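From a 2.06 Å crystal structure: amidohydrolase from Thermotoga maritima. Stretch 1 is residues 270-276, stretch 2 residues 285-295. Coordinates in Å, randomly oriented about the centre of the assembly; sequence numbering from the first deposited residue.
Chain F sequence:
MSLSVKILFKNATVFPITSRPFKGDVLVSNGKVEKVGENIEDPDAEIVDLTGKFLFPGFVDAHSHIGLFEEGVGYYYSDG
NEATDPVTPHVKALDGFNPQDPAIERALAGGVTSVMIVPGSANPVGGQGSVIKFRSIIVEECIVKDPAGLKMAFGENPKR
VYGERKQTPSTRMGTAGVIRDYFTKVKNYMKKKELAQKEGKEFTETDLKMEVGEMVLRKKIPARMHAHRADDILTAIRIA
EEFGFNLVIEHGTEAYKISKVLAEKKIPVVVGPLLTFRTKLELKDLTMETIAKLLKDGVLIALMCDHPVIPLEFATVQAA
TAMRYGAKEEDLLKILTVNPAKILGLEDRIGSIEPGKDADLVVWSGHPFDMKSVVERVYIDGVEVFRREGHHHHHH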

# COMPACT_ATOMS: atom_id res chain seq x y z
N VAL F 270 16.80 -32.18 -21.44
CA VAL F 270 17.91 -31.23 -21.43
C VAL F 270 18.31 -31.00 -19.98
O VAL F 270 17.68 -30.21 -19.28
N VAL F 271 19.33 -31.72 -19.54
CA VAL F 271 19.80 -31.64 -18.15
C VAL F 271 20.65 -30.38 -17.94
O VAL F 271 21.13 -29.78 -18.90
N GLY F 272 20.78 -29.98 -16.67
CA GLY F 272 21.48 -28.75 -16.33
C GLY F 272 20.49 -27.64 -16.04
O GLY F 272 19.29 -27.78 -16.32
N PRO F 273 20.96 -26.54 -15.43
CA PRO F 273 22.37 -26.38 -15.02
C PRO F 273 22.73 -27.34 -13.87
O PRO F 273 21.90 -27.61 -13.01
N LEU F 274 23.97 -27.83 -13.86
CA LEU F 274 24.44 -28.79 -12.85
C LEU F 274 25.63 -28.30 -12.00
O LEU F 274 25.73 -28.61 -10.81
N LEU F 275 26.53 -27.55 -12.63
CA LEU F 275 27.62 -26.88 -11.93
C LEU F 275 27.10 -25.59 -11.27
O LEU F 275 27.48 -24.50 -11.67
N THR F 276 26.26 -25.74 -10.25
CA THR F 276 25.53 -24.62 -9.67
C THR F 276 24.97 -24.97 -8.29
O THR F 276 24.81 -26.14 -7.95
N ASP F 285 17.94 -32.52 -4.54
CA ASP F 285 18.56 -33.78 -5.01
C ASP F 285 19.28 -33.67 -6.35
O ASP F 285 19.55 -34.69 -7.01
N LEU F 286 19.59 -32.45 -6.78
CA LEU F 286 20.40 -32.24 -7.98
C LEU F 286 21.75 -32.94 -7.81
O LEU F 286 22.37 -32.84 -6.75
N THR F 287 22.18 -33.66 -8.83
CA THR F 287 23.49 -34.33 -8.82
C THR F 287 24.05 -34.40 -10.23
O THR F 287 23.32 -34.63 -11.22
N MSE F 288 25.36 -34.19 -10.33
CA MSE F 288 26.04 -34.32 -11.60
C MSE F 288 26.08 -35.77 -12.10
O MSE F 288 26.32 -36.02 -13.29
N GLU F 289 25.83 -36.70 -11.18
CA GLU F 289 25.70 -38.12 -11.50
C GLU F 289 24.54 -38.44 -12.43
O GLU F 289 24.48 -39.53 -13.01
N THR F 290 23.61 -37.50 -12.56
CA THR F 290 22.45 -37.67 -13.42
C THR F 290 22.84 -37.92 -14.89
O THR F 290 22.17 -38.68 -15.60
N ILE F 291 23.92 -37.29 -15.35
CA ILE F 291 24.38 -37.50 -16.71
C ILE F 291 24.60 -39.02 -16.94
O ILE F 291 23.94 -39.63 -17.79
N ALA F 292 25.48 -39.60 -16.14
CA ALA F 292 25.76 -41.04 -16.18
C ALA F 292 24.49 -41.86 -16.08
O ALA F 292 24.27 -42.78 -16.88
N LYS F 293 23.65 -41.52 -15.10
CA LYS F 293 22.49 -42.33 -14.79
C LYS F 293 21.52 -42.37 -15.97
O LYS F 293 21.04 -43.44 -16.35
N LEU F 294 21.26 -41.21 -16.56
CA LEU F 294 20.32 -41.14 -17.66
C LEU F 294 20.90 -41.81 -18.89
O LEU F 294 20.21 -42.61 -19.53
N LEU F 295 22.16 -41.53 -19.20
CA LEU F 295 22.84 -42.25 -20.29
C LEU F 295 22.70 -43.77 -20.16
O LEU F 295 22.32 -44.45 -21.11

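The contact between the two stretches is apolar: no hydrogen bond crosses it, and the 421 Å² buried, both sides summed, comes mainly from apolar residues, chiefly Leu274, Leu286, Met288 and Val271. Leu274 is its centre. Its CA-to-CB bond points toward stretch 2, the CA atoms of Leu274 and Met288 lie 5.9 Å apart, and 113 Å² of the residue is covered, the largest share of any. With chi1 m and chi2 t, its branches diverge. Leu274 CD1 meets Ile291 CD1 at 3.7 Å, and Leu274 CD2 lies 4.0 Å from Leu286 CG; Thr290 CG2 lies 4.0 Å from Leu274 CD2 and 4.1 Å from Leu274 CD1. Leu286, t at both chi angles, also points toward stretch 1.

Two side chains start sideways and reach the contact through their ends. Selenomethionine Met288, with chi1 t and chi2 between wells at 141°, brings CE to 3.9 Å from Leu274 CB; the same Met288 CE is 4.4 Å from CB of Leu275, whose own CA-to-CB bond points away. Ile291 (m, t) likewise extends to Leu274, and its CG1 lies 4.2 Å from Val271 CG2. Val271, chi1 m, points toward the helix and sets CG1 at 3.7 Å from Leu294 CD1, extending the apolar contact by a helical turn beyond Thr290.

Across the contact, two carbonyl oxygens meet methyl carbons and make no hydrogen bond: Leu274 CD2 is 3.5 Å from Thr287 O, which is bonded to Thr290 N within its own stretch, and Leu286 CD1 is 3.6 Å from O of Pro273, a residue preceded by a cis peptide bond.

The side-chain hydrogen bond within these stretches lies in stretch 2; Asp285 OD2 is bonded elsewhere in the structure. Thr287, chi1 t, points away from stretch 1, and its OG1 accepts from Glu289 N at 3.0 Å with an N-H...acceptor angle of 152°. This capping bond accompanies the type I turn from Thr287 to Thr290, which leads into the helix.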

# COMPACT_ATOMS: atom_id res chain seq x y z
CB VAL F 270 17.55 -29.88 -22.13
CG1 VAL F 270 18.77 -29.01 -22.23
CG2 VAL F 270 17.00 -30.13 -23.55
CB VAL F 271 20.57 -32.92 -17.68
CG1 VAL F 271 19.75 -34.17 -17.90
CG2 VAL F 271 21.91 -33.06 -18.41
CB PRO F 273 22.41 -24.92 -14.53
CG PRO F 273 20.99 -24.70 -13.93
CD PRO F 273 20.07 -25.52 -14.83
CB LEU F 274 24.81 -30.12 -13.52
CG LEU F 274 23.69 -31.01 -14.05
CD1 LEU F 274 24.28 -32.10 -14.95
CD2 LEU F 274 22.84 -31.61 -12.90
CB LEU F 275 28.74 -26.55 -12.92
CG LEU F 275 30.09 -26.07 -12.35
CD1 LEU F 275 30.98 -27.24 -11.99
CD2 LEU F 275 30.80 -25.17 -13.34
CB THR F 276 24.37 -24.17 -10.61
OG1 THR F 276 23.96 -22.85 -10.27
CG2 THR F 276 23.15 -25.14 -10.52
CB ASP F 285 17.53 -34.92 -5.04
CG ASP F 285 17.18 -35.44 -3.65
OD1 ASP F 285 17.93 -35.16 -2.70
OD2 ASP F 285 16.16 -36.12 -3.50
CB LEU F 286 20.59 -30.74 -8.27
CG LEU F 286 21.50 -30.19 -9.38
CD1 LEU F 286 21.11 -28.75 -9.68
CD2 LEU F 286 22.92 -30.16 -8.95
CB THR F 287 23.45 -35.74 -8.18
OG1 THR F 287 24.71 -36.40 -8.40
CG2 THR F 287 22.31 -36.60 -8.78
CB MSE F 288 27.45 -33.76 -11.48
CG MSE F 288 27.93 -33.24 -12.78
SE MSE F 288 28.92 -31.65 -12.43
CE MSE F 288 28.59 -30.75 -14.10
CB GLU F 289 25.53 -38.92 -10.22
CG GLU F 289 26.76 -38.94 -9.35
CD GLU F 289 26.67 -40.00 -8.28
OE1 GLU F 289 25.55 -40.28 -7.81
OE2 GLU F 289 27.72 -40.55 -7.92
CB THR F 290 21.45 -36.47 -13.27
OG1 THR F 290 20.14 -36.89 -13.64
CG2 THR F 290 21.84 -35.28 -14.13
CB ILE F 291 25.64 -36.67 -17.03
CG1 ILE F 291 25.27 -35.16 -17.11
CG2 ILE F 291 26.31 -37.16 -18.33
CD1 ILE F 291 26.47 -34.23 -17.11
CB ALA F 292 26.71 -41.41 -15.05
CB LYS F 293 21.79 -41.85 -13.52
CG LYS F 293 22.64 -42.04 -12.28
CD LYS F 293 22.01 -41.43 -11.04
CE LYS F 293 22.74 -41.93 -9.80
NZ LYS F 293 21.76 -42.38 -8.79
CB LEU F 294 19.89 -39.69 -17.93
CG LEU F 294 19.08 -39.08 -16.77
CD1 LEU F 294 18.66 -37.65 -17.05
CD2 LEU F 294 17.85 -39.93 -16.46
CB LEU F 295 24.32 -41.83 -20.42
CG LEU F 295 24.54 -40.41 -20.94
CD1 LEU F 295 26.00 -39.99 -20.84
CD2 LEU F 295 24.02 -40.25 -22.36